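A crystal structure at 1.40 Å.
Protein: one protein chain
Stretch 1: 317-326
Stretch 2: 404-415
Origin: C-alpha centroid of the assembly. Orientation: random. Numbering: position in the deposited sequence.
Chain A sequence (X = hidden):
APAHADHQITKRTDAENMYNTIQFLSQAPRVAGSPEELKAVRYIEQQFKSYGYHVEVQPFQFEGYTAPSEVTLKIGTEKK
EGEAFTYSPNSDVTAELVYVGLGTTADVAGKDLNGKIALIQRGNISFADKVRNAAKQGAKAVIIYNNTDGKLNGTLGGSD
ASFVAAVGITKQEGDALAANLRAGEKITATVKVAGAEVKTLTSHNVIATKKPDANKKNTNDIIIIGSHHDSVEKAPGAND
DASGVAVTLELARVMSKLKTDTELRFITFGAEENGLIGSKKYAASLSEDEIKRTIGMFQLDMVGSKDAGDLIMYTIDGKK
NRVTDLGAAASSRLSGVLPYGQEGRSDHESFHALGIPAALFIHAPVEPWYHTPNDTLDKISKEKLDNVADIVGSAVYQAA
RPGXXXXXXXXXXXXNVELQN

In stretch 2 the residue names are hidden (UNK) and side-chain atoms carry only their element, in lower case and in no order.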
# COMPACT_ATOMS: atom_id res chain seq x y z
N ASP A 317 -0.57 -7.11 22.08
CA ASP A 317 -1.59 -6.90 23.11
C ASP A 317 -1.17 -7.37 24.49
O ASP A 317 -2.00 -7.34 25.40
CB ASP A 317 -2.91 -7.52 22.64
CG ASP A 317 -2.77 -8.95 22.21
OD1 ASP A 317 -3.77 -9.48 21.62
OD2 ASP A 317 -1.69 -9.58 22.44
N GLY A 318 0.08 -7.80 24.70
CA GLY A 318 0.46 -8.37 26.01
C GLY A 318 -0.30 -9.61 26.44
O GLY A 318 -0.27 -9.95 27.64
N LYS A 319 -0.91 -10.33 25.49
CA LYS A 319 -1.62 -11.56 25.77
C LYS A 319 -0.77 -12.68 25.21
O LYS A 319 -0.01 -12.47 24.22
CB LYS A 319 -2.95 -11.61 25.08
CG LYS A 319 -3.95 -10.59 25.67
CD LYS A 319 -5.36 -11.05 25.31
CE LYS A 319 -5.78 -10.71 23.89
NZ LYS A 319 -6.57 -9.41 23.81
N LYS A 320 -0.95 -13.82 25.85
CA LYS A 320 -0.37 -15.08 25.30
C LYS A 320 -1.01 -15.51 23.99
O LYS A 320 -2.23 -15.29 23.78
CB LYS A 320 -0.53 -16.25 26.27
CG LYS A 320 0.16 -16.00 27.57
CD LYS A 320 -0.07 -17.25 28.46
CE LYS A 320 0.86 -17.10 29.70
NZ LYS A 320 0.22 -17.92 30.77
N ASN A 321 -0.25 -16.16 23.10
CA ASN A 321 -0.88 -16.72 21.90
C ASN A 321 -0.16 -17.99 21.50
O ASN A 321 0.70 -18.47 22.26
CB ASN A 321 -0.94 -15.72 20.74
CG ASN A 321 0.44 -15.20 20.37
OD1 ASN A 321 1.36 -15.99 20.29
ND2 ASN A 321 0.58 -13.86 20.14
N ARG A 322 -0.49 -18.60 20.39
CA ARG A 322 0.13 -19.87 20.06
C ARG A 322 1.66 -19.76 19.92
O ARG A 322 2.37 -20.65 20.26
CB ARG A 322 -0.50 -20.44 18.81
CG ARG A 322 0.11 -21.84 18.37
CD ARG A 322 -0.45 -22.38 17.09
NE ARG A 322 -1.88 -22.63 17.19
CZ ARG A 322 -2.79 -21.90 16.63
NH1 ARG A 322 -2.50 -20.85 15.91
NH2 ARG A 322 -4.02 -22.22 16.82
N VAL A 323 2.12 -18.61 19.45
CA VAL A 323 3.60 -18.50 19.27
C VAL A 323 4.25 -18.43 20.68
O VAL A 323 5.32 -19.03 20.90
CB VAL A 323 3.92 -17.22 18.47
CG1 VAL A 323 5.46 -16.95 18.40
CG2 VAL A 323 3.45 -17.39 17.05
N THR A 324 3.70 -17.64 21.59
CA THR A 324 4.32 -17.60 22.93
C THR A 324 4.14 -18.94 23.63
O THR A 324 5.05 -19.34 24.43
CB THR A 324 3.88 -16.46 23.85
OG1 THR A 324 2.46 -16.64 24.15
CG2 THR A 324 4.11 -15.13 23.16
N ASP A 325 3.05 -19.68 23.37
CA ASP A 325 2.94 -21.03 23.97
C ASP A 325 4.03 -21.96 23.49
O ASP A 325 4.61 -22.77 24.26
CB ASP A 325 1.56 -21.63 23.66
CG ASP A 325 0.44 -20.99 24.39
OD1 ASP A 325 0.62 -20.31 25.39
OD2 ASP A 325 -0.72 -21.23 23.94
N LEU A 326 4.34 -21.91 22.17
CA LEU A 326 5.36 -22.82 21.59
C LEU A 326 6.76 -22.37 22.09
O LEU A 326 7.56 -23.24 22.39
CB LEU A 326 5.34 -22.77 20.06
CG LEU A 326 4.16 -23.55 19.45
CD1 LEU A 326 3.97 -23.06 17.93
CD2 LEU A 326 4.24 -25.12 19.64
N UNK A 404 0.40 -34.70 14.55
CA UNK A 404 -0.48 -33.67 15.10
C UNK A 404 0.20 -32.79 16.16
O UNK A 404 0.86 -33.30 17.03
c UNK A 404 -3.83 -34.06 17.29
o UNK A 404 -4.97 -33.57 17.14
o UNK A 404 -3.60 -35.02 18.08
c UNK A 404 -1.79 -34.34 15.69
c UNK A 404 -2.65 -33.39 16.51
N UNK A 405 0.01 -31.47 16.07
CA UNK A 405 0.59 -30.59 17.07
C UNK A 405 -0.09 -30.88 18.39
O UNK A 405 -1.38 -30.86 18.45
c UNK A 405 0.30 -26.67 16.95
c UNK A 405 2.11 -27.98 18.09
c UNK A 405 0.29 -29.15 16.62
c UNK A 405 0.61 -27.99 17.60
N UNK A 406 0.69 -31.01 19.45
CA UNK A 406 0.27 -31.07 20.84
C UNK A 406 1.08 -30.06 21.63
O UNK A 406 2.32 -30.04 21.54
c UNK A 406 0.17 -32.55 22.88
c UNK A 406 -0.23 -33.59 20.63
c UNK A 406 0.56 -32.49 21.43
N UNK A 407 0.41 -29.15 22.35
CA UNK A 407 1.14 -28.28 23.30
C UNK A 407 0.64 -28.69 24.69
O UNK A 407 -0.56 -28.87 24.90
c UNK A 407 0.92 -26.80 22.99
c UNK A 407 1.84 -25.94 23.93
c UNK A 407 0.88 -25.04 21.14
c UNK A 407 1.17 -26.53 21.51
N UNK A 408 1.57 -28.98 25.59
CA UNK A 408 1.20 -29.36 26.91
C UNK A 408 1.10 -28.09 27.72
O UNK A 408 1.77 -27.09 27.42
c UNK A 408 2.15 -31.65 26.79
c UNK A 408 2.40 -32.79 27.76
o UNK A 408 2.64 -33.91 27.27
o UNK A 408 2.33 -32.58 29.01
c UNK A 408 2.26 -30.30 27.46
N UNK A 409 0.21 -28.09 28.71
CA UNK A 409 0.06 -26.88 29.47
C UNK A 409 1.39 -26.47 30.15
O UNK A 409 2.17 -27.33 30.60
c UNK A 409 -1.00 -27.27 30.54
c UNK A 409 -1.65 -28.53 30.02
c UNK A 409 -0.56 -29.23 29.29
N UNK A 410 1.67 -25.19 30.19
CA UNK A 410 2.89 -24.70 30.82
C UNK A 410 2.60 -23.28 31.31
O UNK A 410 2.03 -22.47 30.57
c UNK A 410 6.42 -24.20 29.26
c UNK A 410 5.29 -23.90 30.11
c UNK A 410 3.55 -24.02 28.46
c UNK A 410 4.04 -24.69 29.72
N UNK A 411 2.95 -22.98 32.55
CA UNK A 411 2.81 -21.62 33.05
C UNK A 411 4.07 -20.89 32.65
O UNK A 411 5.20 -21.42 32.64
o UNK A 411 1.61 -23.52 35.16
c UNK A 411 1.52 -22.27 35.14
o UNK A 411 0.52 -21.65 35.56
c UNK A 411 2.71 -21.52 34.58
N UNK A 412 3.90 -19.65 32.29
CA UNK A 412 5.03 -18.80 32.17
C UNK A 412 4.56 -17.39 32.44
O UNK A 412 3.41 -17.07 32.13
c UNK A 412 3.88 -17.51 27.64
c UNK A 412 4.69 -18.82 29.55
c UNK A 412 5.65 -19.04 30.74
c UNK A 412 3.06 -18.50 27.29
o UNK A 412 2.22 -18.32 26.21
c UNK A 412 4.75 -17.66 28.79
c UNK A 412 2.94 -19.68 28.03
c UNK A 412 3.77 -19.82 29.18
N UNK A 413 5.43 -16.50 32.97
CA UNK A 413 5.00 -15.22 33.55
C UNK A 413 5.03 -14.07 32.61
O UNK A 413 5.80 -14.10 31.64
c UNK A 413 6.07 -14.97 34.62
c UNK A 413 6.84 -16.79 33.35
c UNK A 413 7.34 -15.55 34.01
N UNK A 414 4.17 -13.08 32.84
CA UNK A 414 4.26 -11.83 32.18
C UNK A 414 5.26 -11.00 32.89
O UNK A 414 5.25 -10.93 34.12
n UNK A 414 0.55 -6.48 29.52
c UNK A 414 1.06 -7.41 30.34
n UNK A 414 0.72 -8.69 30.18
c UNK A 414 2.89 -11.15 32.19
n UNK A 414 1.91 -7.06 31.30
c UNK A 414 1.18 -9.78 31.06
c UNK A 414 2.72 -9.92 31.26
N UNK A 415 6.14 -10.34 32.14
CA UNK A 415 7.17 -9.51 32.73
C UNK A 415 7.19 -8.16 32.07
O UNK A 415 7.11 -8.09 30.84
c UNK A 415 10.89 -13.83 34.98
n UNK A 415 12.05 -13.60 34.36
c UNK A 415 8.69 -11.03 33.97
n UNK A 415 10.72 -14.98 35.65
n UNK A 415 9.93 -12.90 34.92
c UNK A 415 10.07 -11.62 34.20
c UNK A 415 8.53 -10.18 32.70
O HOH W 1 -2.17 -7.15 28.03
O HOH W 2 1.09 -18.79 33.53
O HOH W 3 0.04 -20.63 29.91
O HOH W 4 1.19 -16.07 33.36

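Position 404 carries three carbons in line, the third bearing two oxygens, and lies beyond reach of stretch 1: a carboxylate on a two-carbon stem, Glu 404, exposed to solvent as suits a charge. At 405 four carbons fork at the second, and one terminal carbon lies 3.9 Å from CD2 of Leu 326. This is Leu 405, its CD1 making that apolar contact. Position 406 has one carbon carrying two more and points away from stretch 1; it is Val 406, whose side chain nothing there constrains.

Position 407 again has four carbons, but forked at the first, with one arm two carbons long; the end carbon of that arm lies 3.7 Å from CD2 of Leu 326 and 4.3 Å from CG of Arg 322. This is Ile 407, whose long arm suits a place against the leucine and the aliphatic part of the arginine.

At 408, three carbons end in two oxygens, giving Glu 408, its charge exposed and clear of the contact. The three carbons of 409 close a ring onto the backbone nitrogen and touch nothing on stretch 1: Pro 409. Position 410 has four carbons, forked at the first, one arm two carbons long, hence Ile 410; its CA-to-CB bond points sideways, while its backbone O receives a hydrogen bond from water 3. Two carbons, the second with two oxygens, make 411 Asp 411, pointing away, its charge exposed.

Position 412 has one carbon, then a six-carbon ring bearing an oxygen that lies 2.7 Å from both OG1 of Thr 324 and OD1 of Asp 325; CE of Lys 320 sits over one face, 3.6 Å from the ring centroid. This is Tyr 412. Its OH accepts from Thr 324 and donates to Asp 325, while its ring receives a CH-pi contact from Lys 320 CE and a cation-pi interaction from NZ.

Position 413 closes another three-carbon ring onto its nitrogen: Pro 413, pointing away, without contact. At 414, three carbons lead to a nitrogen, 3.0 Å from O of Gly 318, and a carbon with two more nitrogens: Arg 414. Its NE offers that carbonyl an N-H, and water 1 links its NH2 to Asp 317 O. A CB on Gly 318 would fall 2.6 Å from Arg 414 NH2, a clash. The same atom pattern at 415 gives Arg 415, exposed and out of reach.

The contact thus centres on Tyr 412, with apolar packing around Leu 326 toward one end and the Arg 414 hydrogen bond toward the other. Waters 2 and 3 connect Lys 320 NZ to backbone oxygens of Tyr 412 and Ile 410.

Stretch 2 404-415: ELVIEPIDYPRR
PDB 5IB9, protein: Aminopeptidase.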